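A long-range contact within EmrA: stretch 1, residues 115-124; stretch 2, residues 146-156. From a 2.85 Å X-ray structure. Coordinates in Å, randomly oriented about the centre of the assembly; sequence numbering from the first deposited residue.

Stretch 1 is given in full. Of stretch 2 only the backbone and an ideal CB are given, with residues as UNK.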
# COMPACT_ATOMS: atom_id res chain seq x y z
N GLN A 115 -30.92 -58.64 24.34
CA GLN A 115 -32.12 -59.30 24.85
C GLN A 115 -32.07 -60.79 24.54
O GLN A 115 -32.45 -61.62 25.36
CB GLN A 115 -33.38 -58.66 24.27
CG GLN A 115 -33.71 -57.34 24.95
CD GLN A 115 -35.04 -56.76 24.51
OE1 GLN A 115 -35.60 -57.16 23.49
NE2 GLN A 115 -35.56 -55.81 25.29
N VAL A 116 -31.58 -61.12 23.35
CA VAL A 116 -31.45 -62.51 22.96
C VAL A 116 -30.38 -63.21 23.81
O VAL A 116 -30.55 -64.36 24.20
CB VAL A 116 -31.11 -62.64 21.47
CG1 VAL A 116 -30.26 -63.89 21.22
CG2 VAL A 116 -32.39 -62.66 20.65
N GLU A 117 -29.30 -62.50 24.10
CA GLU A 117 -28.25 -63.06 24.93
C GLU A 117 -28.72 -63.24 26.37
O GLU A 117 -28.14 -64.03 27.12
CB GLU A 117 -27.00 -62.18 24.89
CG GLU A 117 -25.89 -62.73 24.01
CD GLU A 117 -25.25 -63.98 24.59
OE1 GLU A 117 -25.69 -64.45 25.67
OE2 GLU A 117 -24.29 -64.50 23.96
N GLU A 118 -29.78 -62.53 26.74
CA GLU A 118 -30.39 -62.70 28.06
C GLU A 118 -31.14 -64.03 28.14
O GLU A 118 -30.92 -64.83 29.05
CB GLU A 118 -31.35 -61.55 28.36
CG GLU A 118 -30.67 -60.31 28.89
CD GLU A 118 -29.89 -60.56 30.17
OE1 GLU A 118 -30.32 -60.06 31.23
OE2 GLU A 118 -28.85 -61.26 30.11
N LYS A 119 -32.03 -64.23 27.17
CA LYS A 119 -32.75 -65.47 27.02
C LYS A 119 -31.80 -66.66 26.94
O LYS A 119 -31.99 -67.64 27.66
CB LYS A 119 -33.64 -65.42 25.77
CG LYS A 119 -34.79 -64.44 25.89
CD LYS A 119 -35.54 -64.28 24.58
CE LYS A 119 -36.60 -63.19 24.70
NZ LYS A 119 -37.51 -63.10 23.52
N ILE A 120 -30.78 -66.59 26.09
CA ILE A 120 -29.87 -67.71 25.95
C ILE A 120 -29.23 -68.09 27.28
O ILE A 120 -28.94 -69.26 27.52
CB ILE A 120 -28.75 -67.42 24.93
CG1 ILE A 120 -29.27 -67.59 23.50
CG2 ILE A 120 -27.59 -68.37 25.13
CD1 ILE A 120 -28.20 -67.38 22.44
N LYS A 121 -29.02 -67.12 28.15
CA LYS A 121 -28.41 -67.42 29.45
C LYS A 121 -29.32 -68.33 30.27
O LYS A 121 -28.86 -69.29 30.88
CB LYS A 121 -28.09 -66.13 30.21
CG LYS A 121 -26.60 -65.87 30.35
CD LYS A 121 -26.32 -64.57 31.09
CE LYS A 121 -26.86 -63.37 30.34
NZ LYS A 121 -26.74 -62.10 31.11
N LEU A 122 -30.61 -68.02 30.25
CA LEU A 122 -31.61 -68.77 30.99
C LEU A 122 -31.80 -70.17 30.43
O LEU A 122 -31.65 -71.16 31.14
CB LEU A 122 -32.95 -68.04 30.99
CG LEU A 122 -32.94 -66.77 31.85
CD1 LEU A 122 -34.33 -66.16 31.98
CD2 LEU A 122 -32.31 -67.07 33.22
N VAL A 123 -32.16 -70.24 29.15
CA VAL A 123 -32.34 -71.51 28.46
C VAL A 123 -31.09 -72.41 28.52
O VAL A 123 -31.22 -73.63 28.48
CB VAL A 123 -32.72 -71.29 26.98
CG1 VAL A 123 -32.62 -72.59 26.21
CG2 VAL A 123 -34.13 -70.73 26.87
N LYS A 124 -29.90 -71.83 28.63
CA LYS A 124 -28.70 -72.65 28.80
C LYS A 124 -28.77 -73.40 30.13
O LYS A 124 -28.47 -74.60 30.20
CB LYS A 124 -27.42 -71.82 28.74
CG LYS A 124 -26.73 -71.88 27.39
CD LYS A 124 -25.38 -71.18 27.44
CE LYS A 124 -24.49 -71.76 28.53
NZ LYS A 124 -23.15 -71.11 28.53
N UNK A 146 -37.12 -80.63 23.77
CA UNK A 146 -37.98 -79.45 23.67
C UNK A 146 -37.20 -78.19 24.05
O UNK A 146 -37.29 -77.15 23.38
CB UNK A 146 -39.21 -79.60 24.57
N UNK A 147 -36.43 -78.29 25.12
CA UNK A 147 -35.52 -77.23 25.55
C UNK A 147 -34.39 -77.07 24.54
O UNK A 147 -34.10 -75.97 24.10
CB UNK A 147 -34.96 -77.53 26.94
N UNK A 148 -33.78 -78.19 24.17
CA UNK A 148 -32.65 -78.21 23.25
C UNK A 148 -32.93 -77.49 21.93
O UNK A 148 -32.10 -76.73 21.44
CB UNK A 148 -32.25 -79.66 22.96
N UNK A 149 -34.10 -77.71 21.33
CA UNK A 149 -34.34 -77.08 20.05
C UNK A 149 -34.76 -75.63 20.22
O UNK A 149 -34.58 -74.82 19.31
CB UNK A 149 -35.41 -77.85 19.27
N UNK A 150 -35.32 -75.29 21.37
CA UNK A 150 -35.53 -73.87 21.67
C UNK A 150 -34.20 -73.12 21.78
O UNK A 150 -34.09 -71.97 21.37
CB UNK A 150 -36.33 -73.72 22.97
N UNK A 151 -33.20 -73.79 22.33
CA UNK A 151 -31.89 -73.18 22.49
C UNK A 151 -31.22 -73.04 21.13
O UNK A 151 -30.45 -72.11 20.90
CB UNK A 151 -31.02 -74.00 23.44
N UNK A 152 -31.52 -73.96 20.23
CA UNK A 152 -30.94 -73.92 18.90
C UNK A 152 -31.48 -72.69 18.16
O UNK A 152 -30.72 -71.94 17.55
CB UNK A 152 -31.25 -75.21 18.13
N UNK A 153 -32.79 -72.50 18.24
CA UNK A 153 -33.44 -71.34 17.64
C UNK A 153 -32.79 -70.04 18.12
O UNK A 153 -32.29 -69.26 17.31
CB UNK A 153 -34.93 -71.34 17.97
N UNK A 154 -32.79 -69.82 19.43
CA UNK A 154 -32.15 -68.66 20.02
C UNK A 154 -30.67 -68.53 19.61
O UNK A 154 -30.15 -67.42 19.50
CB UNK A 154 -32.27 -68.73 21.54
N UNK A 155 -29.99 -69.65 19.39
CA UNK A 155 -28.55 -69.60 19.15
C UNK A 155 -28.23 -69.17 17.72
O UNK A 155 -27.19 -68.55 17.48
CB UNK A 155 -27.92 -70.96 19.44
N UNK A 156 -29.11 -69.51 16.79
CA UNK A 156 -28.87 -69.18 15.39
C UNK A 156 -29.72 -67.97 14.99
O UNK A 156 -29.64 -67.48 13.86
CB UNK A 156 -29.18 -70.38 14.49

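Both stretches are helical and run nearly antiparallel, at 155°, with axes 9.7 Å apart at closest approach. That spacing leaves room for side chains between the backbones, and stretch 1 presents mainly the aliphatic groups of V116, I120 and V123, flanked by lysine stems.

Position 146 is out of reach, so stretch 1 sets no demand and many helix-compatible residues would serve; E146 is found. At 147 CA-to-CB points sideways and nothing lies within 5.5 Å of the ideal CB. A modest apolar group could still extend to V123, and V147 does: its CG1 lies 4.4 Å from V123 CG1 and 4.1 Å from V123 O.

At 148, which points away, and 149, out of reach, stretch 1 offers nothing, so polar residues are allowed among others. They are D148 and T149.

Position 150 points toward stretch 1, its ideal CB 5.1 Å from V123 CG1. That gap admits a medium side chain, apolar or polar, since no charge of stretch 1 is close enough to dictate a choice. The residue is N150, in chi1 t, with ND2 packed 3.3 Å from V123 CG2; it makes no hydrogen bond across the contact.

At 151 CA-to-CB points sideways, and the ideal CB is only 3.5 Å from V123 CG1. That methyl closes one direction at the CB, so the chain must leave by another; leucine, methionine or a suitably turned branched residue could do so. The residue is L151, in chi1 t, and its end comes nearer to stretch 1: CD1 lies 4.1 Å from K124 CG, touching the aliphatic part of the lysine, and 4.4 Å from I120 CG2.

Positions 152 and 153 are out of reach and largely unconstrained. K152 forms a salt bridge within its own helix, NZ to D148 OD2 at 3.4 Å, whose hydrogen bond is weak; V153 follows.

Position 154 points toward stretch 1, its ideal CB 3.8 Å from I120 CG1 and 5.3 Å from V116 CG1. A sizeable apolar residue such as leucine, isoleucine or methionine would suit. L154 places CD2 3.5 Å from K119 CB and 4.1 Å from V123 CG2, while its CB meets I120 CG1 at 3.7 Å. Together with V147, N150 and L151 it forms the hole that receives V123 as a knob.

At 155 CA-to-CB points away, yet I120 CD1 is 4.7 Å from the ideal CB, so a long apolar chain could return to it. L155 does, its CD2 3.4 Å from I120 CD1.

Position 156 points away and makes no contact; many residues would serve, and H156 is deposited.

Stretch 2 (146-156) EVDTNLKVLLH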
# COMPACT_ATOMS: atom_id res chain seq x y z
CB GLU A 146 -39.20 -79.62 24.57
CG GLU A 146 -40.21 -78.49 24.51
CD GLU A 146 -41.35 -78.68 25.51
OE1 GLU A 146 -41.45 -79.79 26.09
OE2 GLU A 146 -42.12 -77.72 25.71
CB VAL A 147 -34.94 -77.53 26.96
CG1 VAL A 147 -33.69 -76.69 27.26
CG2 VAL A 147 -36.01 -77.34 28.02
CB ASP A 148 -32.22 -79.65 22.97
CG ASP A 148 -31.32 -79.77 21.76
OD1 ASP A 148 -31.86 -79.89 20.63
OD2 ASP A 148 -30.08 -79.75 21.93
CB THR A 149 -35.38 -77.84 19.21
OG1 THR A 149 -36.70 -77.55 19.69
CG2 THR A 149 -35.08 -79.36 19.21
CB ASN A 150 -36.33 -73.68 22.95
CG ASN A 150 -36.41 -72.21 23.36
OD1 ASN A 150 -36.58 -71.32 22.52
ND2 ASN A 150 -36.26 -71.95 24.66
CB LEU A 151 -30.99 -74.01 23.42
CG LEU A 151 -29.56 -73.49 23.56
CD1 LEU A 151 -29.50 -72.24 24.43
CD2 LEU A 151 -28.61 -74.55 24.09
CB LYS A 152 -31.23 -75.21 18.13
CG LYS A 152 -30.24 -76.35 18.43
CD LYS A 152 -30.76 -77.68 17.88
CE LYS A 152 -29.63 -78.71 17.70
NZ LYS A 152 -28.82 -78.99 18.92
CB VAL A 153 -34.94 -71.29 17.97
CG1 VAL A 153 -35.54 -69.96 17.54
CG2 VAL A 153 -35.65 -72.47 17.32
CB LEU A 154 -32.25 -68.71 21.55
CG LEU A 154 -33.41 -67.98 22.23
CD1 LEU A 154 -34.75 -68.39 21.65
CD2 LEU A 154 -33.39 -68.21 23.74
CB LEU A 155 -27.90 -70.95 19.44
CG LEU A 155 -27.16 -71.04 20.77
CD1 LEU A 155 -26.31 -72.30 20.85
CD2 LEU A 155 -26.30 -69.81 21.03
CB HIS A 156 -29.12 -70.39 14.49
CG HIS A 156 -30.41 -70.35 13.73
ND1 HIS A 156 -31.60 -70.81 14.24
CD2 HIS A 156 -30.69 -69.92 12.47
CE1 HIS A 156 -32.56 -70.66 13.35
NE2 HIS A 156 -32.03 -70.11 12.26
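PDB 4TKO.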